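16S rRNA (guanine(1405)-N(7))-methyltransferase (Klebsiella pneumoniae, PDB 6PI9) probably transfers a methyl group from S-adenosyl-L-methionine to N7 of a single guanine in 16S rRNA, conferring resistance to aminoglycosides. Local coordinates at residues R164-D167 against I172-E175; D167-I172 against P187-Q192; G123-L128 against A179-K184; Q54-F59 against D141-C146. One frame throughout, in Å; residues are numbered along the deposited sequence.

Interaction 1: R164-D167 against I172-E175; sequences RACD and IPAE. With SAH (S-adenosyl-L-homocysteine), chain B.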
# COMPACT_ATOMS: atom_id res chain seq x y z
N ARG A 164 16.86 12.50 10.94
CA ARG A 164 16.14 13.46 11.76
C ARG A 164 14.71 13.57 11.25
O ARG A 164 14.39 13.22 10.12
CB ARG A 164 16.79 14.83 11.70
CG ARG A 164 16.81 15.33 10.24
CD ARG A 164 16.69 16.79 10.26
NE ARG A 164 16.77 17.51 8.99
CZ ARG A 164 15.77 18.17 8.43
NH1 ARG A 164 14.55 18.19 9.00
NH2 ARG A 164 16.00 18.86 7.32
N ALA A 165 13.84 14.06 12.13
CA ALA A 165 12.45 14.32 11.72
C ALA A 165 12.36 15.34 10.59
O ALA A 165 12.94 16.43 10.66
CB ALA A 165 11.72 14.87 12.94
N CYS A 166 11.48 15.09 9.62
CA CYS A 166 11.27 16.11 8.58
C CYS A 166 9.94 15.88 7.90
O CYS A 166 9.74 14.78 7.37
CB CYS A 166 12.36 15.96 7.51
SG CYS A 166 12.08 17.06 6.10
N ASP A 167 9.07 16.89 7.84
CA ASP A 167 7.84 16.79 7.04
C ASP A 167 8.08 17.61 5.77
O ASP A 167 8.11 18.84 5.82
CB ASP A 167 6.59 17.26 7.81
CG ASP A 167 5.28 17.00 7.01
OD1 ASP A 167 5.34 16.94 5.76
OD2 ASP A 167 4.20 16.94 7.63
N ILE A 172 11.46 22.49 3.01
CA ILE A 172 12.35 22.10 1.90
C ILE A 172 13.72 21.98 2.50
O ILE A 172 14.25 22.98 3.04
CB ILE A 172 12.28 23.13 0.76
CG1 ILE A 172 11.01 22.86 -0.06
CG2 ILE A 172 13.52 23.04 -0.13
CD1 ILE A 172 10.89 23.74 -1.28
N PRO A 173 14.30 20.77 2.62
CA PRO A 173 15.57 20.60 3.35
C PRO A 173 16.62 21.56 2.84
O PRO A 173 16.83 21.68 1.62
CB PRO A 173 15.97 19.16 3.07
CG PRO A 173 14.58 18.45 2.86
CD PRO A 173 13.72 19.47 2.19
N ALA A 174 17.28 22.24 3.79
CA ALA A 174 18.26 23.27 3.48
C ALA A 174 19.70 22.76 3.51
O ALA A 174 20.63 23.55 3.25
CB ALA A 174 18.10 24.44 4.46
N GLU A 175 19.92 21.48 3.77
CA GLU A 175 21.28 20.96 3.89
C GLU A 175 21.98 21.01 2.54
O GLU A 175 21.34 20.93 1.48
CB GLU A 175 21.27 19.53 4.43
CG GLU A 175 20.81 19.47 5.89
CD GLU A 175 19.30 19.27 6.04
OE1 GLU A 175 18.86 18.94 7.17
OE2 GLU A 175 18.56 19.41 5.03
N SAH B . 12.75 6.27 0.36
CA SAH B . 12.55 5.05 1.18
CB SAH B . 11.12 4.99 1.70
CG SAH B . 9.97 5.11 0.66
SD SAH B . 8.33 4.72 1.43
C SAH B . 12.86 3.78 0.36
O SAH B . 12.75 3.87 -0.88
OXT SAH B . 13.15 2.70 0.90
C5' SAH B . 7.70 6.44 1.58
C4' SAH B . 8.25 7.20 2.83
O4' SAH B . 7.87 8.59 2.76
C3' SAH B . 7.82 6.69 4.24
O3' SAH B . 8.98 6.38 5.03
C2' SAH B . 7.06 7.85 4.87
O2' SAH B . 7.36 7.92 6.26
C1' SAH B . 7.68 9.03 4.11
N9 SAH B . 6.82 10.19 3.99
C8 SAH B . 5.54 10.22 3.50
N7 SAH B . 5.14 11.53 3.44
C5 SAH B . 6.15 12.29 3.96
C6 SAH B . 6.30 13.64 4.20
N6 SAH B . 5.33 14.51 4.00
N1 SAH B . 7.52 14.09 4.67
C2 SAH B . 8.52 13.23 4.97
N3 SAH B . 8.40 11.89 4.76
C4 SAH B . 7.21 11.46 4.25
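Arg-164 and Glu-175 form a salt bridge in which a single carboxylate oxygen does most of the work. The guanidinium presents its NE side: NE gives one hydrogen bond to Glu-175 OE1 (3.1 Å), and Arg-164 NH2 gives a second to the same OE1 (2.9 Å), which takes it on the syn lone pair. A weak third bond runs from Arg-164 NH2 to Glu-175 OE2 at 3.5 Å. OE1 lies close to the guanidinium plane, and the two flat groups are only 29° from coplanar, consistent with a side-on grip. Both chains bend to get there. Arg-164 starts with CG between its backbone N and carbonyl carbon (chi1 60°), while Glu-175 kinks at chi2 (91°), which turns its carboxylate to the NE side of the guanidinium; the two side chains arrive from opposite directions. The third guanidinium nitrogen is used as well: Arg-164 NH1 donates to Ala-165 O (2.9 Å), folding the group back along its own strand, and Glu-171 supplies NH2 with a second salt bridge. An arginine, with donors on three nitrogens, suits a place where two carboxylates and a carbonyl converge. The segment 164-167 carries the chain out of the edge strand 162-165 of the Rossmann-like sheet and into the S-adenosyl-L-homocysteine pocket, where Cys-166 O lies 3.1 Å from C2 of the adenine. Beneath the salt bridge the packing is light. Pro-173 offers its ring carbons, CB reaching Arg-164 NH2 at 4.3 Å, and Cys-166 SG touches CG of the same proline; Met-140 of strand 137-141 packs against both.

Interaction 2: D167-I172 against P187-Q192; sequences DLLSEI and PVLEAQ. With SAH (S-adenosyl-L-homocysteine), chain B.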
# COMPACT_ATOMS: atom_id res chain seq x y z
N ASP A 167 9.07 16.89 7.84
CA ASP A 167 7.84 16.79 7.04
C ASP A 167 8.08 17.61 5.77
O ASP A 167 8.11 18.84 5.82
CB ASP A 167 6.59 17.26 7.81
CG ASP A 167 5.28 17.00 7.01
OD1 ASP A 167 5.34 16.94 5.76
OD2 ASP A 167 4.20 16.94 7.63
N LEU A 168 8.21 16.91 4.64
CA LEU A 168 8.53 17.50 3.34
C LEU A 168 7.39 18.33 2.74
O LEU A 168 7.57 18.94 1.67
CB LEU A 168 8.94 16.39 2.40
CG LEU A 168 10.29 15.76 2.78
CD1 LEU A 168 10.45 14.52 1.94
CD2 LEU A 168 11.50 16.68 2.51
N LEU A 169 6.22 18.40 3.38
CA LEU A 169 5.20 19.34 2.95
C LEU A 169 5.39 20.69 3.61
O LEU A 169 4.86 21.71 3.12
CB LEU A 169 3.79 18.81 3.30
CG LEU A 169 3.06 18.08 2.14
CD1 LEU A 169 2.80 19.06 1.11
CD2 LEU A 169 3.84 17.04 1.46
N SER A 170 6.08 20.74 4.73
CA SER A 170 6.25 22.04 5.34
C SER A 170 7.70 22.46 5.40
O SER A 170 7.98 23.59 5.86
CB SER A 170 5.57 22.07 6.72
OG SER A 170 5.76 20.86 7.39
N GLU A 171 8.63 21.64 4.90
CA GLU A 171 10.04 22.02 4.93
C GLU A 171 10.68 21.61 3.61
O GLU A 171 10.47 20.49 3.16
CB GLU A 171 10.74 21.33 6.11
CG GLU A 171 12.22 21.61 6.19
CD GLU A 171 13.00 20.74 7.21
OE1 GLU A 171 12.41 20.03 8.07
OE2 GLU A 171 14.23 20.82 7.16
N ILE A 172 11.46 22.49 3.01
CA ILE A 172 12.35 22.10 1.90
C ILE A 172 13.72 21.98 2.50
O ILE A 172 14.25 22.98 3.04
CB ILE A 172 12.28 23.13 0.76
CG1 ILE A 172 11.01 22.86 -0.06
CG2 ILE A 172 13.52 23.04 -0.13
CD1 ILE A 172 10.89 23.74 -1.28
N PRO A 187 5.37 10.36 -5.91
CA PRO A 187 3.90 10.20 -6.02
C PRO A 187 3.18 10.46 -4.73
O PRO A 187 2.11 11.07 -4.77
CB PRO A 187 3.69 8.74 -6.47
CG PRO A 187 4.98 8.42 -7.23
CD PRO A 187 6.07 9.19 -6.48
N VAL A 188 3.73 10.03 -3.60
CA VAL A 188 2.96 10.23 -2.38
C VAL A 188 3.07 11.67 -1.93
O VAL A 188 2.15 12.20 -1.32
CB VAL A 188 3.41 9.25 -1.28
CG1 VAL A 188 4.72 9.67 -0.72
CG2 VAL A 188 2.36 9.22 -0.11
N LEU A 189 4.18 12.34 -2.25
CA LEU A 189 4.25 13.76 -1.91
C LEU A 189 3.25 14.56 -2.75
O LEU A 189 2.57 15.44 -2.23
CB LEU A 189 5.70 14.21 -2.15
CG LEU A 189 6.21 15.52 -1.65
CD1 LEU A 189 6.36 15.39 -0.12
CD2 LEU A 189 7.58 15.71 -2.32
N GLU A 190 3.15 14.26 -4.04
CA GLU A 190 2.26 14.99 -4.93
C GLU A 190 0.80 14.69 -4.61
O GLU A 190 -0.08 15.55 -4.83
CB GLU A 190 2.60 14.63 -6.41
CG GLU A 190 1.88 15.54 -7.48
CD GLU A 190 2.51 16.94 -7.65
OE1 GLU A 190 1.91 17.82 -8.38
OE2 GLU A 190 3.59 17.17 -7.05
N ALA A 191 0.53 13.51 -4.05
CA ALA A 191 -0.81 13.18 -3.56
C ALA A 191 -1.19 14.04 -2.38
O ALA A 191 -2.39 14.24 -2.11
CB ALA A 191 -0.87 11.70 -3.18
N GLN A 192 -0.21 14.52 -1.63
CA GLN A 192 -0.49 15.37 -0.48
C GLN A 192 -0.60 16.84 -0.86
O GLN A 192 -1.31 17.58 -0.16
CB GLN A 192 0.59 15.21 0.61
CG GLN A 192 0.71 13.79 1.19
CD GLN A 192 1.98 13.59 2.02
OE1 GLN A 192 2.18 14.22 3.05
NE2 GLN A 192 2.85 12.72 1.54
N SAH B . 12.75 6.27 0.36
CA SAH B . 12.55 5.05 1.18
CB SAH B . 11.12 4.99 1.70
CG SAH B . 9.97 5.11 0.66
SD SAH B . 8.33 4.72 1.43
C SAH B . 12.86 3.78 0.36
O SAH B . 12.75 3.87 -0.88
OXT SAH B . 13.15 2.70 0.90
C5' SAH B . 7.70 6.44 1.58
C4' SAH B . 8.25 7.20 2.83
O4' SAH B . 7.87 8.59 2.76
C3' SAH B . 7.82 6.69 4.24
O3' SAH B . 8.98 6.38 5.03
C2' SAH B . 7.06 7.85 4.87
O2' SAH B . 7.36 7.92 6.26
C1' SAH B . 7.68 9.03 4.11
N9 SAH B . 6.82 10.19 3.99
C8 SAH B . 5.54 10.22 3.50
N7 SAH B . 5.14 11.53 3.44
C5 SAH B . 6.15 12.29 3.96
C6 SAH B . 6.30 13.64 4.20
N6 SAH B . 5.33 14.51 4.00
N1 SAH B . 7.52 14.09 4.67
C2 SAH B . 8.52 13.23 4.97
N3 SAH B . 8.40 11.89 4.76
C4 SAH B . 7.21 11.46 4.25
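Leu-169 CD2 lies over one face of the Gln-192 carboxamide, 3.6 Å from OE1, and Ile-55 covers the opposite face, so the amide is held as a flat plate between two aliphatic side chains. One side of the plate meets the N6–N7 side of the adenine: Gln-192 NE2 donates to N7 of S-adenosyl-L-homocysteine (3.2 Å), and the ligand's N6 donates to Gln-192 OE1 (3.3 Å). Glutamine, with a donor and an acceptor side by side, matches this pair. A further bond from Gln-192 NE2 to Val-188 O (3.0 Å) ties the amide back to its own helix and helps fix its rotation. The adenine ring is bounded from the other segment too. Leu-168 N donates nearly straight (169°) to N1 of the ligand at 2.9 Å, Asp-167 OD1 takes another bond from N6, and the Leu-168 side chain lies over the ring near C2, on the side away from Ile-142. The same OD1 accepts from Leu-169 N at 2.9 Å, an Asx turn that positions the loop, while Arg-29 and Thr-26 hold OD2. Below the polar layer, Leu-169 and Leu-189 run alongside each other, pointing opposite ways. Their methyls, Leu-169 CD2 and Leu-189 CD1, are tightly packed at 3.4 Å, and Leu-189 CD1 also meets Leu-168 CB at 3.7 Å. The contact thus joins the loop after strand 162-165 to helix 186-192, with helix 196-203 behind Leu-189, helix 41-57 beside Gln-192, and the second subunit bonded to the backbone of Glu-190 and Ala-191.

Interaction 3: G123-L128 against A179-K184; sequences GLNPIL and AALLMK. With SAH (S-adenosyl-L-homocysteine), chain B.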
# COMPACT_ATOMS: atom_id res chain seq x y z
N GLY A 123 12.83 6.23 5.26
CA GLY A 123 12.43 4.93 5.78
C GLY A 123 13.59 4.27 6.48
O GLY A 123 14.29 4.89 7.26
N LEU A 124 13.86 3.00 6.14
CA LEU A 124 15.06 2.34 6.64
C LEU A 124 16.19 2.28 5.61
O LEU A 124 17.19 1.60 5.83
CB LEU A 124 14.74 0.92 7.11
CG LEU A 124 13.75 0.82 8.27
CD1 LEU A 124 13.50 -0.66 8.57
CD2 LEU A 124 14.23 1.57 9.55
N ASN A 125 16.06 2.99 4.49
CA ASN A 125 17.06 2.86 3.44
C ASN A 125 18.48 3.23 3.88
O ASN A 125 19.43 2.65 3.33
CB ASN A 125 16.64 3.71 2.23
CG ASN A 125 17.57 3.50 1.05
OD1 ASN A 125 17.66 2.38 0.51
ND2 ASN A 125 18.29 4.55 0.67
N PRO A 126 18.71 4.16 4.82
CA PRO A 126 20.11 4.48 5.20
C PRO A 126 20.84 3.33 5.87
O PRO A 126 22.08 3.29 5.85
CB PRO A 126 19.96 5.70 6.11
CG PRO A 126 18.39 6.03 6.09
CD PRO A 126 17.79 5.32 5.04
N ILE A 127 20.11 2.38 6.44
CA ILE A 127 20.76 1.18 6.96
C ILE A 127 21.21 0.28 5.80
O ILE A 127 22.31 -0.28 5.83
CB ILE A 127 19.82 0.45 7.92
CG1 ILE A 127 19.52 1.36 9.12
CG2 ILE A 127 20.43 -0.88 8.37
CD1 ILE A 127 18.47 0.80 10.05
N LEU A 128 20.38 0.13 4.77
CA LEU A 128 20.77 -0.60 3.57
C LEU A 128 21.99 0.03 2.91
O LEU A 128 23.00 -0.66 2.67
CB LEU A 128 19.59 -0.65 2.58
CG LEU A 128 19.81 -1.39 1.26
CD1 LEU A 128 20.41 -2.79 1.53
CD2 LEU A 128 18.49 -1.50 0.54
N ALA A 179 24.61 14.62 -3.15
CA ALA A 179 23.52 13.96 -3.86
C ALA A 179 22.34 13.88 -2.94
O ALA A 179 22.53 13.83 -1.72
CB ALA A 179 23.94 12.55 -4.31
N ALA A 180 21.10 13.86 -3.50
CA ALA A 180 19.92 13.60 -2.71
C ALA A 180 19.11 12.49 -3.37
O ALA A 180 19.06 12.39 -4.60
CB ALA A 180 18.99 14.80 -2.56
N LEU A 181 18.55 11.64 -2.51
CA LEU A 181 17.78 10.48 -2.93
C LEU A 181 16.34 10.83 -2.65
O LEU A 181 16.03 11.31 -1.56
CB LEU A 181 18.18 9.23 -2.15
CG LEU A 181 19.69 8.98 -2.02
CD1 LEU A 181 19.96 7.71 -1.21
CD2 LEU A 181 20.35 8.84 -3.42
N LEU A 182 15.47 10.66 -3.67
CA LEU A 182 14.03 10.84 -3.55
C LEU A 182 13.42 9.55 -4.06
O LEU A 182 12.95 9.47 -5.22
CB LEU A 182 13.55 12.03 -4.39
CG LEU A 182 14.07 13.38 -3.84
CD1 LEU A 182 15.46 13.65 -4.43
CD2 LEU A 182 13.12 14.53 -4.28
N MET A 183 13.47 8.50 -3.23
CA MET A 183 13.16 7.16 -3.70
C MET A 183 11.73 6.80 -3.28
O MET A 183 11.40 6.87 -2.08
CB MET A 183 14.21 6.19 -3.14
CG MET A 183 15.61 6.47 -3.74
SD MET A 183 16.92 5.68 -2.74
CE MET A 183 16.40 3.96 -2.77
N LYS A 184 10.90 6.42 -4.27
CA LYS A 184 9.50 6.04 -4.04
C LYS A 184 8.77 7.09 -3.23
O LYS A 184 7.99 6.79 -2.30
CB LYS A 184 9.46 4.68 -3.35
CG LYS A 184 10.01 3.59 -4.30
CD LYS A 184 10.14 2.24 -3.48
CE LYS A 184 10.67 1.08 -4.40
NZ LYS A 184 11.00 -0.11 -3.49
N SAH B . 12.75 6.27 0.36
CA SAH B . 12.55 5.05 1.18
CB SAH B . 11.12 4.99 1.70
CG SAH B . 9.97 5.11 0.66
SD SAH B . 8.33 4.72 1.43
C SAH B . 12.86 3.78 0.36
O SAH B . 12.75 3.87 -0.88
OXT SAH B . 13.15 2.70 0.90
C5' SAH B . 7.70 6.44 1.58
C4' SAH B . 8.25 7.20 2.83
O4' SAH B . 7.87 8.59 2.76
C3' SAH B . 7.82 6.69 4.24
O3' SAH B . 8.98 6.38 5.03
C2' SAH B . 7.06 7.85 4.87
O2' SAH B . 7.36 7.92 6.26
C1' SAH B . 7.68 9.03 4.11
N9 SAH B . 6.82 10.19 3.99
C8 SAH B . 5.54 10.22 3.50
N7 SAH B . 5.14 11.53 3.44
C5 SAH B . 6.15 12.29 3.96
C6 SAH B . 6.30 13.64 4.20
N6 SAH B . 5.33 14.51 4.00
N1 SAH B . 7.52 14.09 4.67
C2 SAH B . 8.52 13.23 4.97
N3 SAH B . 8.40 11.89 4.76
C4 SAH B . 7.21 11.46 4.25
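With chi1 at -174°, Asn-125 swings its carboxamide beside its own carbonyl carbon and out toward the strand; there it meets Met-183, whose chain runs extended and then folds at chi3 (57°) to bring the sulfur and methyl across it. The two side chains cross at about a right angle. Asn-125 ND2 lies 3.8 Å from Met-183 SD, and Asn-125 OD1 is 3.9 Å from Met-183 CE. From two residues earlier, on the same side of the strand, Leu-181 adds CD1 at 4.0 Å from Asn-125 ND2. These are van der Waals touches; the buried ND2 is satisfied by Asp-119, which accepts from it. The flexible, unbranched methionine suits this crossing. Both segments also frame the amino-acid tail of S-adenosyl-L-homocysteine: its amino nitrogen donates to Met-183 O at 2.9 Å, while Asn-125 CB stands 3.9 Å from the carboxylate oxygen OXT. Gly-123, whose positive phi favours a glycine and where a side chain would crowd CB of the ligand, brings its bare CA 3.8 Å from the ribose O3'. A glycine-bearing turn after strand 117-120, leading into a helix and facing strand 179-183 across the ligand, is characteristic of the cofactor site of Rossmann-like methyltransferases.

Interaction 4: Q54-F59 against D141-C146; sequences QITGAF and DIHLGC. With SAH (S-adenosyl-L-homocysteine), chain B.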
# COMPACT_ATOMS: atom_id res chain seq x y z
N GLN A 54 -1.82 5.65 4.44
CA GLN A 54 -1.37 5.64 3.05
C GLN A 54 0.00 6.29 2.90
O GLN A 54 0.84 5.81 2.13
CB GLN A 54 -2.37 6.34 2.15
CG GLN A 54 -3.71 5.66 2.14
CD GLN A 54 -4.71 6.44 1.33
OE1 GLN A 54 -5.91 6.43 1.63
NE2 GLN A 54 -4.22 7.14 0.30
N ILE A 55 0.27 7.37 3.65
CA ILE A 55 1.54 8.05 3.41
C ILE A 55 2.69 7.50 4.25
O ILE A 55 3.86 7.63 3.84
CB ILE A 55 1.41 9.57 3.62
CG1 ILE A 55 1.34 9.96 5.08
CG2 ILE A 55 0.23 10.13 2.82
CD1 ILE A 55 1.46 11.46 5.30
N THR A 56 2.42 6.87 5.40
CA THR A 56 3.54 6.33 6.15
C THR A 56 3.30 4.97 6.85
O THR A 56 4.20 4.13 6.88
CB THR A 56 3.99 7.38 7.18
OG1 THR A 56 5.11 6.88 7.92
CG2 THR A 56 2.86 7.74 8.14
N GLY A 57 2.10 4.74 7.42
CA GLY A 57 1.89 3.54 8.23
C GLY A 57 2.00 2.21 7.48
O GLY A 57 2.39 1.19 8.07
N ALA A 58 1.65 2.19 6.20
CA ALA A 58 1.54 0.90 5.51
C ALA A 58 2.90 0.25 5.28
O ALA A 58 2.96 -0.97 5.07
CB ALA A 58 0.81 1.05 4.18
N PHE A 59 3.98 1.03 5.33
CA PHE A 59 5.28 0.47 5.01
C PHE A 59 5.87 -0.34 6.16
O PHE A 59 6.61 -1.30 5.92
CB PHE A 59 6.22 1.59 4.59
CG PHE A 59 5.67 2.41 3.49
CD1 PHE A 59 5.16 3.67 3.74
CD2 PHE A 59 5.61 1.89 2.20
CE1 PHE A 59 4.62 4.43 2.72
CE2 PHE A 59 5.09 2.64 1.18
CZ PHE A 59 4.59 3.91 1.44
N ASP A 141 12.58 11.88 7.75
CA ASP A 141 11.29 11.23 7.54
C ASP A 141 10.32 11.76 8.60
O ASP A 141 10.73 12.37 9.60
CB ASP A 141 11.46 9.71 7.62
CG ASP A 141 10.37 8.94 6.86
OD1 ASP A 141 9.20 9.14 7.15
OD2 ASP A 141 10.73 8.18 5.93
N ILE A 142 9.03 11.51 8.39
CA ILE A 142 8.04 11.83 9.43
C ILE A 142 7.86 10.70 10.41
O ILE A 142 7.18 10.86 11.44
CB ILE A 142 6.67 12.11 8.80
CG1 ILE A 142 6.31 11.02 7.83
CG2 ILE A 142 6.64 13.49 8.22
CD1 ILE A 142 4.77 11.20 7.46
N HIS A 143 8.36 9.52 10.06
CA HIS A 143 8.30 8.31 10.87
C HIS A 143 9.46 8.30 11.84
O HIS A 143 10.59 7.96 11.48
CB HIS A 143 8.33 7.07 9.97
CG HIS A 143 7.79 5.86 10.65
ND1 HIS A 143 8.19 5.49 11.92
CD2 HIS A 143 6.86 4.96 10.28
CE1 HIS A 143 7.53 4.41 12.30
NE2 HIS A 143 6.72 4.06 11.32
N LEU A 144 9.19 8.72 13.08
CA LEU A 144 10.24 8.77 14.08
C LEU A 144 10.72 7.38 14.49
O LEU A 144 11.80 7.26 15.09
CB LEU A 144 9.72 9.52 15.31
CG LEU A 144 9.05 10.85 14.99
CD1 LEU A 144 8.64 11.50 16.28
CD2 LEU A 144 10.05 11.74 14.27
N GLY A 145 9.97 6.33 14.19
CA GLY A 145 10.51 5.00 14.43
C GLY A 145 11.66 4.71 13.48
O GLY A 145 12.71 4.21 13.88
N CYS A 146 11.47 5.02 12.19
CA CYS A 146 12.55 4.92 11.22
C CYS A 146 13.76 5.75 11.66
O CYS A 146 14.90 5.27 11.68
CB CYS A 146 12.05 5.37 9.87
SG CYS A 146 10.97 4.09 9.16
N SAH B . 12.75 6.27 0.36
CA SAH B . 12.55 5.05 1.18
CB SAH B . 11.12 4.99 1.70
CG SAH B . 9.97 5.11 0.66
SD SAH B . 8.33 4.72 1.43
C SAH B . 12.86 3.78 0.36
O SAH B . 12.75 3.87 -0.88
OXT SAH B . 13.15 2.70 0.90
C5' SAH B . 7.70 6.44 1.58
C4' SAH B . 8.25 7.20 2.83
O4' SAH B . 7.87 8.59 2.76
C3' SAH B . 7.82 6.69 4.24
O3' SAH B . 8.98 6.38 5.03
C2' SAH B . 7.06 7.85 4.87
O2' SAH B . 7.36 7.92 6.26
C1' SAH B . 7.68 9.03 4.11
N9 SAH B . 6.82 10.19 3.99
C8 SAH B . 5.54 10.22 3.50
N7 SAH B . 5.14 11.53 3.44
C5 SAH B . 6.15 12.29 3.96
C6 SAH B . 6.30 13.64 4.20
N6 SAH B . 5.33 14.51 4.00
N1 SAH B . 7.52 14.09 4.67
C2 SAH B . 8.52 13.23 4.97
N3 SAH B . 8.40 11.89 4.76
C4 SAH B . 7.21 11.46 4.25
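Thr-56 meets Ile-142 and His-143 from within a wider, pi-type turn of helix 41-57, an uncommon helical geometry. Its hydroxyl, trans to the backbone N (chi1 -179°), is thereby turned to the sugar and donates to the ribose O2' of S-adenosyl-L-homocysteine at 3.0 Å. The same OG1 stands 3.5 Å from His-143 CD2, approaching the imidazole obliquely. Threonine fits here because its branches divide the work: the oxygen serves the sugar, while CB and the methyl pack on Ile-142 (Thr-56 CB to Ile-142 CD1, 3.9 Å). Ile-55 comes to that CD1 from another side, its own CD1 at 4.0 Å and the two side chains at about a right angle. Ile-142 also lies against a face of the adenine, with CG2 3.7 Å from the ligand's N1. One residue before Ile-142, Asp-141 OD2 accepts from the ribose O3' at 2.7 Å and from Gly-123 N; OD1 lies near O2', at a doubtfully short distance. OD1 further accepts from His-143 N at 3.1 Å, an Asx turn that steadies the carboxylate. His-143 is the N-cap of helix 144-157, with a weak bond from Gly-145 N to its ND1. Phe-59, from the same segment as Thr-56, turns a ring face to the sulfur SD, centred 3.7 Å above it. An acidic residue ending the second strand and binding the ribose hydroxyls is characteristic of class I, Rossmann-like methyltransferases.

In the fold
From the N terminus, helix 41-57 supplies the first half of interaction 4, whose long loop closes at the end of strand 137-141 and the start of helix 144-157. Before it closes, interaction 3 opens at 123-128; the two cross, and interaction 3 closes on strand 179-183. Interaction 1 is a short loop nested inside interaction 3, joining the end of strand 162-165 to the segment that follows. Interaction 2 begins in that same region, sharing Asp-167 and Ile-172 with interaction 1, crosses interaction 3 and closes on helix 186-192. Together they tie the ends of strands 137-141, 162-165 and 179-183 to helices 41-57, 125-131 and 186-192 around bound S-adenosyl-L-homocysteine; interactions 2 and 4 also reach the second subunit.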